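Local coordinates for glycosyltransferase Gtf1 (Streptococcus pneumoniae, PDB 4PQG), which belongs to the GT-B class of glycosyltransferases, with two Rossmann-like domains and an antiparallel beta-sheet domain inserted in the first, and holds UDP in this model, at residues Asp79-Pro84 against Phe150-Tyr155; Thr275-Val280 against Thr302-Lys307; Pro328-Thr333 against Ser400-Tyr405. All coordinates share one frame; numbering follows the deposited sequence.

Interaction 1: Asp79-Pro84 against Phe150-Tyr155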
loop_
_atom_site.group_PDB
_atom_site.type_symbol
_atom_site.label_atom_id
_atom_site.label_comp_id
_atom_site.label_asym_id
_atom_site.label_seq_id
_atom_site.Cartn_x
_atom_site.Cartn_y
_atom_site.Cartn_z
ATOM N N ASP A 79 -22.245 12.234 -7.487
ATOM C CA ASP A 79 -22.573 11.326 -8.582
ATOM C C ASP A 79 -21.462 11.241 -9.630
ATOM O O ASP A 79 -21.667 10.665 -10.696
ATOM C CB ASP A 79 -23.910 11.723 -9.218
ATOM C CG ASP A 79 -23.833 13.019 -10.015
ATOM O OD1 ASP A 79 -22.751 13.638 -10.172
ATOM O OD2 ASP A 79 -24.891 13.441 -10.504
ATOM N N ILE A 80 -20.287 11.807 -9.333
ATOM C CA ILE A 80 -19.124 11.663 -10.230
ATOM C C ILE A 80 -18.476 10.300 -9.995
ATOM O O ILE A 80 -18.137 9.947 -8.848
ATOM C CB ILE A 80 -18.098 12.805 -10.066
ATOM C CG1 ILE A 80 -18.739 14.133 -10.500
ATOM C CG2 ILE A 80 -16.791 12.483 -10.815
ATOM C CD1 ILE A 80 -17.846 15.355 -10.398
ATOM N N LYS A 81 -18.348 9.520 -11.068
ATOM C CA LYS A 81 -17.816 8.163 -10.968
ATOM C C LYS A 81 -16.288 8.177 -10.901
ATOM O O LYS A 81 -15.644 9.047 -11.492
ATOM C CB LYS A 81 -18.263 7.305 -12.164
ATOM C CG LYS A 81 -19.769 7.193 -12.362
ATOM C CD LYS A 81 -20.492 6.709 -11.111
ATOM C CE LYS A 81 -22.000 6.774 -11.313
ATOM N NZ LYS A 81 -22.732 6.745 -10.015
ATOM N N ILE A 82 -15.724 7.202 -10.187
ATOM C CA ILE A 82 -14.289 6.939 -10.220
ATOM C C ILE A 82 -13.890 6.719 -11.677
ATOM O O ILE A 82 -14.405 5.809 -12.324
ATOM C CB ILE A 82 -13.926 5.690 -9.376
ATOM C CG1 ILE A 82 -14.282 5.905 -7.892
ATOM C CG2 ILE A 82 -12.450 5.328 -9.528
ATOM C CD1 ILE A 82 -13.499 7.024 -7.218
ATOM N N ALA A 83 -12.977 7.549 -12.181
ATOM C CA ALA A 83 -12.615 7.555 -13.607
ATOM C C ALA A 83 -11.238 8.179 -13.845
ATOM O O ALA A 83 -10.786 8.976 -13.049
ATOM C CB ALA A 83 -13.673 8.312 -14.405
ATOM N N PRO A 84 -10.571 7.823 -14.955
ATOM C CA PRO A 84 -9.321 8.485 -15.334
ATOM C C PRO A 84 -9.524 9.963 -15.664
ATOM O O PRO A 84 -10.641 10.359 -16.020
ATOM C CB PRO A 84 -8.893 7.743 -16.607
ATOM C CG PRO A 84 -9.632 6.443 -16.592
ATOM C CD PRO A 84 -10.907 6.697 -15.853
ATOM N N PHE A 150 -9.581 17.422 -11.499
ATOM C CA PHE A 150 -10.346 16.904 -12.651
ATOM C C PHE A 150 -10.195 15.401 -12.901
ATOM O O PHE A 150 -9.087 14.841 -12.765
ATOM C CB PHE A 150 -9.938 17.636 -13.948
ATOM C CG PHE A 150 -9.988 19.139 -13.854
ATOM C CD1 PHE A 150 -11.188 19.833 -14.032
ATOM C CD2 PHE A 150 -8.829 19.867 -13.611
ATOM C CE1 PHE A 150 -11.230 21.219 -13.956
ATOM C CE2 PHE A 150 -8.865 21.252 -13.524
ATOM C CZ PHE A 150 -10.067 21.930 -13.698
ATOM N N SER A 151 -11.309 14.754 -13.261
ATOM C CA SER A 151 -11.308 13.384 -13.830
ATOM C C SER A 151 -11.868 13.549 -15.247
ATOM O O SER A 151 -11.158 14.051 -16.109
ATOM C CB SER A 151 -12.117 12.388 -12.988
ATOM O OG SER A 151 -13.436 12.858 -12.719
ATOM N N TYR A 152 -13.136 13.207 -15.476
ATOM C CA TYR A 152 -13.797 13.584 -16.748
ATOM C C TYR A 152 -14.482 14.953 -16.638
ATOM O O TYR A 152 -14.912 15.521 -17.640
ATOM C CB TYR A 152 -14.778 12.512 -17.227
ATOM C CG TYR A 152 -15.882 12.127 -16.242
ATOM C CD1 TYR A 152 -17.157 12.715 -16.306
ATOM C CD2 TYR A 152 -15.667 11.141 -15.279
ATOM C CE1 TYR A 152 -18.162 12.341 -15.412
ATOM C CE2 TYR A 152 -16.666 10.756 -14.392
ATOM C CZ TYR A 152 -17.912 11.350 -14.462
ATOM O OH TYR A 152 -18.878 10.942 -13.554
ATOM N N THR A 153 -14.580 15.463 -15.407
ATOM C CA THR A 153 -15.013 16.836 -15.144
ATOM C C THR A 153 -14.389 17.259 -13.813
ATOM O O THR A 153 -13.739 16.445 -13.153
ATOM C CB THR A 153 -16.552 16.972 -15.113
ATOM O OG1 THR A 153 -16.910 18.357 -15.083
ATOM C CG2 THR A 153 -17.157 16.248 -13.908
ATOM N N ARG A 154 -14.579 18.517 -13.419
ATOM C CA ARG A 154 -14.110 18.971 -12.105
ATOM C C ARG A 154 -14.901 18.321 -10.983
ATOM O O ARG A 154 -16.107 18.484 -10.900
ATOM C CB ARG A 154 -14.193 20.489 -11.982
ATOM C CG ARG A 154 -13.866 20.987 -10.574
ATOM C CD ARG A 154 -13.953 22.496 -10.515
ATOM N NE ARG A 154 -15.328 22.970 -10.636
ATOM C CZ ARG A 154 -15.660 24.255 -10.647
ATOM N NH1 ARG A 154 -14.700 25.181 -10.543
ATOM N NH2 ARG A 154 -16.948 24.619 -10.738
ATOM N N TYR A 155 -14.205 17.594 -10.109
ATOM C CA TYR A 155 -14.849 16.964 -8.977
ATOM C C TYR A 155 -14.631 17.677 -7.620
ATOM O O TYR A 155 -15.399 17.456 -6.699
ATOM C CB TYR A 155 -14.457 15.478 -8.889
ATOM C CG TYR A 155 -12.975 15.194 -8.636
ATOM C CD1 TYR A 155 -12.445 15.161 -7.332
ATOM C CD2 TYR A 155 -12.125 14.905 -9.693
ATOM C CE1 TYR A 155 -11.103 14.864 -7.108
ATOM C CE2 TYR A 155 -10.781 14.618 -9.485
ATOM C CZ TYR A 155 -10.274 14.597 -8.198
ATOM O OH TYR A 155 -8.943 14.293 -8.043
HETATM O O HOH W 1 -13.764 10.869 -10.781
#

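Interaction 2: Thr275-Val280 against Thr302-Lys307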
loop_
_atom_site.group_PDB
_atom_site.type_symbol
_atom_site.label_atom_id
_atom_site.label_comp_id
_atom_site.label_asym_id
_atom_site.label_seq_id
_atom_site.Cartn_x
_atom_site.Cartn_y
_atom_site.Cartn_z
ATOM N N THR A 275 -8.511 -4.455 21.871
ATOM C CA THR A 275 -9.237 -4.002 23.072
ATOM C C THR A 275 -10.731 -4.314 22.944
ATOM O O THR A 275 -11.361 -4.792 23.891
ATOM C CB THR A 275 -9.030 -2.485 23.303
ATOM O OG1 THR A 275 -7.637 -2.236 23.538
ATOM C CG2 THR A 275 -9.841 -1.980 24.499
ATOM N N ASN A 276 -11.268 -4.092 21.749
ATOM C CA ASN A 276 -12.691 -4.279 21.481
ATOM C C ASN A 276 -12.989 -5.490 20.590
ATOM O O ASN A 276 -13.849 -5.430 19.710
ATOM C CB ASN A 276 -13.243 -2.990 20.854
ATOM C CG ASN A 276 -13.112 -1.804 21.784
ATOM O OD1 ASN A 276 -13.858 -1.686 22.757
ATOM N ND2 ASN A 276 -12.148 -0.924 21.507
ATOM N N ALA A 277 -12.271 -6.588 20.831
ATOM C CA ALA A 277 -12.388 -7.811 20.020
ATOM C C ALA A 277 -13.773 -8.458 20.101
ATOM O O ALA A 277 -14.174 -9.159 19.188
ATOM C CB ALA A 277 -11.306 -8.825 20.394
ATOM N N ASP A 278 -14.495 -8.195 21.181
ATOM C CA ASP A 278 -15.891 -8.646 21.314
ATOM C C ASP A 278 -16.809 -8.140 20.193
ATOM O O ASP A 278 -17.862 -8.735 19.941
ATOM C CB ASP A 278 -16.456 -8.252 22.680
ATOM C CG ASP A 278 -16.396 -6.754 22.921
ATOM O OD1 ASP A 278 -15.311 -6.158 22.735
ATOM O OD2 ASP A 278 -17.436 -6.164 23.283
ATOM N N LYS A 279 -16.412 -7.057 19.514
ATOM C CA LYS A 279 -17.204 -6.488 18.412
ATOM C C LYS A 279 -16.841 -7.058 17.043
ATOM O O LYS A 279 -17.532 -6.809 16.050
ATOM C CB LYS A 279 -17.063 -4.960 18.380
ATOM C CG LYS A 279 -17.511 -4.236 19.646
ATOM C CD LYS A 279 -18.985 -4.466 19.987
ATOM C CE LYS A 279 -19.480 -3.506 21.069
ATOM N NZ LYS A 279 -18.575 -3.469 22.253
ATOM N N VAL A 280 -15.755 -7.822 16.993
ATOM C CA VAL A 280 -15.222 -8.370 15.752
ATOM C C VAL A 280 -15.701 -9.814 15.577
ATOM O O VAL A 280 -15.531 -10.629 16.482
ATOM C CB VAL A 280 -13.669 -8.334 15.770
ATOM C CG1 VAL A 280 -13.075 -8.932 14.516
ATOM C CG2 VAL A 280 -13.160 -6.905 15.952
ATOM N N THR A 302 -6.413 -10.796 27.933
ATOM C CA THR A 302 -7.726 -10.189 27.737
ATOM C C THR A 302 -8.866 -11.114 28.188
ATOM O O THR A 302 -8.657 -12.296 28.450
ATOM C CB THR A 302 -7.973 -9.794 26.258
ATOM O OG1 THR A 302 -8.523 -10.903 25.541
ATOM C CG2 THR A 302 -6.687 -9.313 25.561
ATOM N N GLN A 303 -10.077 -10.563 28.239
ATOM C CA GLN A 303 -11.266 -11.334 28.556
ATOM C C GLN A 303 -12.008 -11.776 27.291
ATOM O O GLN A 303 -13.160 -12.182 27.374
ATOM C CB GLN A 303 -12.196 -10.523 29.475
ATOM C CG GLN A 303 -11.629 -10.224 30.860
ATOM C CD GLN A 303 -11.355 -11.479 31.680
ATOM O OE1 GLN A 303 -12.230 -12.338 31.855
ATOM N NE2 GLN A 303 -10.130 -11.592 32.188
ATOM N N HIS A 304 -11.359 -11.691 26.128
ATOM C CA HIS A 304 -11.971 -12.107 24.862
ATOM C C HIS A 304 -11.365 -13.383 24.345
ATOM O O HIS A 304 -10.187 -13.646 24.559
ATOM C CB HIS A 304 -11.791 -11.058 23.761
ATOM C CG HIS A 304 -12.123 -9.652 24.175
ATOM N ND1 HIS A 304 -13.362 -9.275 24.533
ATOM C CD2 HIS A 304 -11.326 -8.510 24.250
ATOM C CE1 HIS A 304 -13.362 -7.965 24.840
ATOM N NE2 HIS A 304 -12.116 -7.495 24.662
ATOM N N GLN A 305 -12.155 -14.168 23.624
ATOM C CA GLN A 305 -11.618 -15.311 22.880
ATOM C C GLN A 305 -12.177 -15.283 21.482
ATOM O O GLN A 305 -13.094 -16.039 21.160
ATOM C CB GLN A 305 -11.919 -16.659 23.555
ATOM C CG GLN A 305 -10.875 -17.144 24.554
ATOM C CD GLN A 305 -9.444 -16.652 24.303
ATOM O OE1 GLN A 305 -8.800 -16.917 23.265
ATOM N NE2 GLN A 305 -8.931 -15.943 25.283
ATOM N N PRO A 306 -11.617 -14.405 20.634
ATOM C CA PRO A 306 -12.192 -14.185 19.323
ATOM C C PRO A 306 -11.844 -15.314 18.367
ATOM O O PRO A 306 -10.915 -16.085 18.622
ATOM C CB PRO A 306 -11.539 -12.878 18.873
ATOM C CG PRO A 306 -10.233 -12.834 19.580
ATOM C CD PRO A 306 -10.344 -13.676 20.819
ATOM N N LYS A 307 -12.607 -15.406 17.285
ATOM C CA LYS A 307 -12.315 -16.315 16.204
ATOM C C LYS A 307 -11.180 -15.726 15.376
ATOM O O LYS A 307 -11.182 -14.534 15.064
ATOM C CB LYS A 307 -13.548 -16.527 15.331
ATOM C CG LYS A 307 -13.276 -17.408 14.125
ATOM C CD LYS A 307 -14.545 -17.878 13.439
ATOM C CE LYS A 307 -14.222 -19.067 12.540
ATOM N NZ LYS A 307 -15.382 -19.497 11.713
HETATM O O HOH W 2 -14.817 -13.705 17.170
#

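Interaction 3: Pro328-Thr333 against Ser400-Tyr405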
loop_
_atom_site.group_PDB
_atom_site.type_symbol
_atom_site.label_atom_id
_atom_site.label_comp_id
_atom_site.label_asym_id
_atom_site.label_seq_id
_atom_site.Cartn_x
_atom_site.Cartn_y
_atom_site.Cartn_z
ATOM N N PRO A 328 23.837 -14.400 -14.388
ATOM C CA PRO A 328 24.680 -15.082 -13.407
ATOM C C PRO A 328 25.092 -14.154 -12.271
ATOM O O PRO A 328 25.443 -13.005 -12.512
ATOM C CB PRO A 328 25.909 -15.523 -14.236
ATOM C CG PRO A 328 25.401 -15.602 -15.638
ATOM C CD PRO A 328 24.411 -14.471 -15.749
ATOM N N PHE A 329 25.032 -14.662 -11.043
ATOM C CA PHE A 329 25.457 -13.925 -9.848
ATOM C C PHE A 329 24.577 -12.695 -9.551
ATOM O O PHE A 329 24.980 -11.808 -8.808
ATOM C CB PHE A 329 26.934 -13.512 -9.945
ATOM C CG PHE A 329 27.883 -14.661 -10.203
ATOM C CD1 PHE A 329 28.269 -15.519 -9.169
ATOM C CD2 PHE A 329 28.406 -14.874 -11.473
ATOM C CE1 PHE A 329 29.152 -16.569 -9.405
ATOM C CE2 PHE A 329 29.291 -15.919 -11.716
ATOM C CZ PHE A 329 29.666 -16.765 -10.679
ATOM N N SER A 330 23.385 -12.637 -10.138
ATOM C CA SER A 330 22.504 -11.482 -9.912
ATOM C C SER A 330 21.646 -11.637 -8.649
ATOM O O SER A 330 20.988 -12.659 -8.454
ATOM C CB SER A 330 21.636 -11.200 -11.146
ATOM O OG SER A 330 20.747 -12.265 -11.398
ATOM N N LEU A 331 21.656 -10.600 -7.811
ATOM C CA LEU A 331 20.883 -10.574 -6.568
ATOM C C LEU A 331 19.773 -9.513 -6.637
ATOM O O LEU A 331 19.910 -8.502 -7.319
ATOM C CB LEU A 331 21.809 -10.323 -5.361
ATOM C CG LEU A 331 23.053 -11.226 -5.235
ATOM C CD1 LEU A 331 23.981 -10.749 -4.124
ATOM C CD2 LEU A 331 22.680 -12.681 -5.024
ATOM N N ILE A 332 18.673 -9.763 -5.935
ATOM C CA ILE A 332 17.538 -8.837 -5.940
ATOM C C ILE A 332 16.934 -8.693 -4.528
ATOM O O ILE A 332 16.983 -9.633 -3.731
ATOM C CB ILE A 332 16.483 -9.240 -7.026
ATOM C CG1 ILE A 332 15.300 -8.251 -7.053
ATOM C CG2 ILE A 332 16.022 -10.677 -6.837
ATOM C CD1 ILE A 332 14.240 -8.602 -8.080
ATOM N N THR A 333 16.447 -7.491 -4.210
ATOM C CA THR A 333 15.528 -7.279 -3.090
ATOM C C THR A 333 14.446 -6.301 -3.537
ATOM O O THR A 333 14.656 -5.518 -4.472
ATOM C CB THR A 333 16.218 -6.818 -1.785
ATOM O OG1 THR A 333 15.333 -7.048 -0.684
ATOM C CG2 THR A 333 16.580 -5.350 -1.808
ATOM N N SER A 400 12.135 -13.373 -12.061
ATOM C CA SER A 400 12.694 -14.545 -12.737
ATOM C C SER A 400 13.857 -14.196 -13.691
ATOM O O SER A 400 14.371 -15.073 -14.397
ATOM C CB SER A 400 11.583 -15.359 -13.424
ATOM O OG SER A 400 10.906 -14.580 -14.392
ATOM N N GLN A 401 14.283 -12.930 -13.684
ATOM C CA GLN A 401 15.502 -12.494 -14.383
ATOM C C GLN A 401 16.739 -12.578 -13.468
ATOM O O GLN A 401 17.865 -12.322 -13.895
ATOM C CB GLN A 401 15.349 -11.075 -14.909
ATOM C CG GLN A 401 14.229 -10.908 -15.926
ATOM C CD GLN A 401 14.117 -9.490 -16.453
ATOM O OE1 GLN A 401 15.073 -8.934 -16.988
ATOM N NE2 GLN A 401 12.935 -8.903 -16.316
ATOM N N TYR A 402 16.517 -12.967 -12.217
ATOM C CA TYR A 402 17.570 -12.968 -11.202
ATOM C C TYR A 402 17.825 -14.367 -10.638
ATOM O O TYR A 402 17.060 -15.299 -10.878
ATOM C CB TYR A 402 17.215 -11.983 -10.069
ATOM C CG TYR A 402 17.164 -10.531 -10.504
ATOM C CD1 TYR A 402 18.264 -9.699 -10.329
ATOM C CD2 TYR A 402 16.009 -9.989 -11.095
ATOM C CE1 TYR A 402 18.225 -8.371 -10.717
ATOM C CE2 TYR A 402 15.962 -8.660 -11.485
ATOM C CZ TYR A 402 17.075 -7.860 -11.295
ATOM O OH TYR A 402 17.057 -6.545 -11.674
ATOM N N GLU A 403 18.899 -14.512 -9.872
ATOM C CA GLU A 403 19.209 -15.802 -9.305
ATOM C C GLU A 403 18.754 -15.989 -7.867
ATOM O O GLU A 403 18.157 -17.024 -7.548
ATOM C CB GLU A 403 20.690 -16.130 -9.479
ATOM C CG GLU A 403 21.035 -16.450 -10.930
ATOM C CD GLU A 403 22.467 -16.912 -11.122
ATOM O OE1 GLU A 403 23.339 -16.551 -10.298
ATOM O OE2 GLU A 403 22.720 -17.631 -12.112
ATOM N N VAL A 404 19.017 -14.997 -7.012
ATOM C CA VAL A 404 18.770 -15.131 -5.581
ATOM C C VAL A 404 18.145 -13.844 -5.019
ATOM O O VAL A 404 18.512 -12.744 -5.431
ATOM C CB VAL A 404 20.076 -15.432 -4.803
ATOM C CG1 VAL A 404 19.820 -15.503 -3.287
ATOM C CG2 VAL A 404 20.727 -16.732 -5.290
ATOM N N TYR A 405 17.221 -14.007 -4.076
ATOM C CA TYR A 405 16.575 -12.888 -3.392
ATOM C C TYR A 405 17.171 -12.737 -1.992
ATOM O O TYR A 405 17.327 -13.731 -1.286
ATOM C CB TYR A 405 15.055 -13.124 -3.283
ATOM C CG TYR A 405 14.304 -11.935 -2.704
ATOM C CD1 TYR A 405 13.679 -11.007 -3.536
ATOM C CD2 TYR A 405 14.225 -11.737 -1.318
ATOM C CE1 TYR A 405 13.007 -9.905 -3.006
ATOM C CE2 TYR A 405 13.565 -10.634 -0.781
ATOM C CZ TYR A 405 12.961 -9.727 -1.629
ATOM O OH TYR A 405 12.306 -8.633 -1.097
#

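Interaction 1: Asp79-Pro84 against Phe150-Tyr155
The beta-hairpin turn between strands 143-150 and 154-163 of the extended antiparallel sheet meets a loop of the first parallel-sheet domain here, with Y152 and I80 as the main partners. The hydroxyl at the end of the Y152 side chain takes a nearly straight hydrogen bond from the backbone, K81 N to Y152 OH at 2.9 Å and 165° at the hydrogen. At the start of that side chain, CG stands between the backbone N and the carbonyl carbon (chi1 57°). The ring turns an edge to the loop: A83 CB meets Y152 CD2 at 3.6 Å, and K81 O lies near the ring plane, 3.5 Å from Y152 CE2. I80 slides past the tyrosine in the opposite direction, its CG2 obliquely placed 4.0 Å from Y152 CE2. Its other branch is extended, with CD1 anti to CA (chi2 -180°), and ends against the hairpin: I80 CD1 is 3.7 Å from T153 CG2, with Y155 CB close by, and packs on the backbone at R154 O, 3.6 Å from it. A water bridges the two sides beside this packing, donating to K81 O at 2.7 Å and also hydrogen-bonded to S151 OG, 2.8 Å away. The turn itself is braced by S151 N bonding to T153 O. Y152 OH has a second partner in E177, whose backbone N also binds D79 OD1. Since the hydroxyl receives the K81 N-H, its own proton is probably directed at the E177 carboxylate. K81 therefore has both peptide polar atoms answered, N by the phenol and O by the water, while I80 and A83 supply the apolar part of a junction between two domains.

Interaction 2: Thr275-Val280 against Thr302-Lys307
H304 turns its CG anti to its own carbonyl carbon and beside its backbone N (chi1 -48°), while D278 puts CG between the backbone N and the carbonyl carbon (chi1 58°); imidazole and carboxylate meet with their planes almost parallel. The ring reaches back to the end of helix 271-275, where H304 NE2 donates to T275 O at 2.9 Å. This bond is bent, 144° at the hydrogen, and the donor stands well above the carbonyl plane. The two side chains cross obliquely, and D278 OD1 comes within 3.4 Å of H304 CE1. The other carboxylate oxygen belongs to a local salt bridge, K279 NZ to D278 OD2 at 3.1 Å. One face of the imidazole lies against the start of the 3-10 turn 277-279: A277 N and D278 N both sit over that face toward its rim, D278 N 3.7 Å from H304 ND1. A277 CB adds an apolar touch, 3.9 Å from H304 CD2, and lies 4.2 Å from P306 CG. The histidine backbone is steadied too, since H304 N bonds T302 OG1 at 3.0 Å in an ST turn just past helix 288-301. A carbonyl at a helix C-terminus and a carboxylate so close to the ring might favour positive charge on the imidazole, although K279 partly offsets the carboxylate and the coordinates cannot settle it. Further along, a water accepts from K307 N, 2.8 Å away, and also lies within reach of V280 O. Both segments are connections at one edge of the seven-stranded parallel sheet, leading into neighbouring strands 282-285 and 308-310. F298 of helix 288-301 and F283 of strand 282-285 each touch both A277 and P306, and F237 of helix 233-240 packs on V280.

Interaction 3: Pro328-Thr333 against Ser400-Tyr405
Strands 330-334 and 404-406 run parallel, L331 bridging V404 and I332 bridging Y405, with I332 N bonding V404 O at 3.0 Å. Just before the second strand, S330 O accepts E403 N at 3.1 Å and, weakly, V404 N. The extended E403 side chain reaches the loop before the first strand, where its OE1 takes F329 N at 2.6 Å from above the carboxylate plane; Y473 OH is a second partner of that oxygen. I332 crosses Y402 at about a right angle and lays its CB over the ring in a CH-pi contact, 3.9 Å from the centroid. The phenol end of Y402 bonds D363 and Y365. On the other side of the sheet L331 and V404 lie side by side, L331 CD2 3.8 Å from V404 CB, under helix 458-474. Y405 has CG anti to its backbone N (chi1 -174°), and its ring face covers I332 O, 3.6 Å from Y405 CD1; T417 and A334 hold its hydroxyl. From central strand 330-334 the chain builds outward through 361-365 and 387-391, then returns with 404-406 to the other flank, the Rossmann-like order of the GT-B C-terminal domain.

The three contacts are spread over three parts of the chain and none touches another. The centres of interactions 1 and 2 are 41 Å apart. Those of interactions 1 and 3 are 42 Å apart, on opposite sides of the chain's centre. Between interactions 2 and 3 the centres are 44 Å apart. Interaction 1 ties the first parallel sheet's domain to the antiparallel sheet, interaction 2 joins the connections that lead into strands 282-285 and 308-310 at the edge of that parallel sheet, and interaction 3 pairs central strands of the second. In interaction 3 the Y405 side chain is about 6 Å from UDP and about 10 Å from 2-acetamido-2-deoxy-beta-D-glucopyranose.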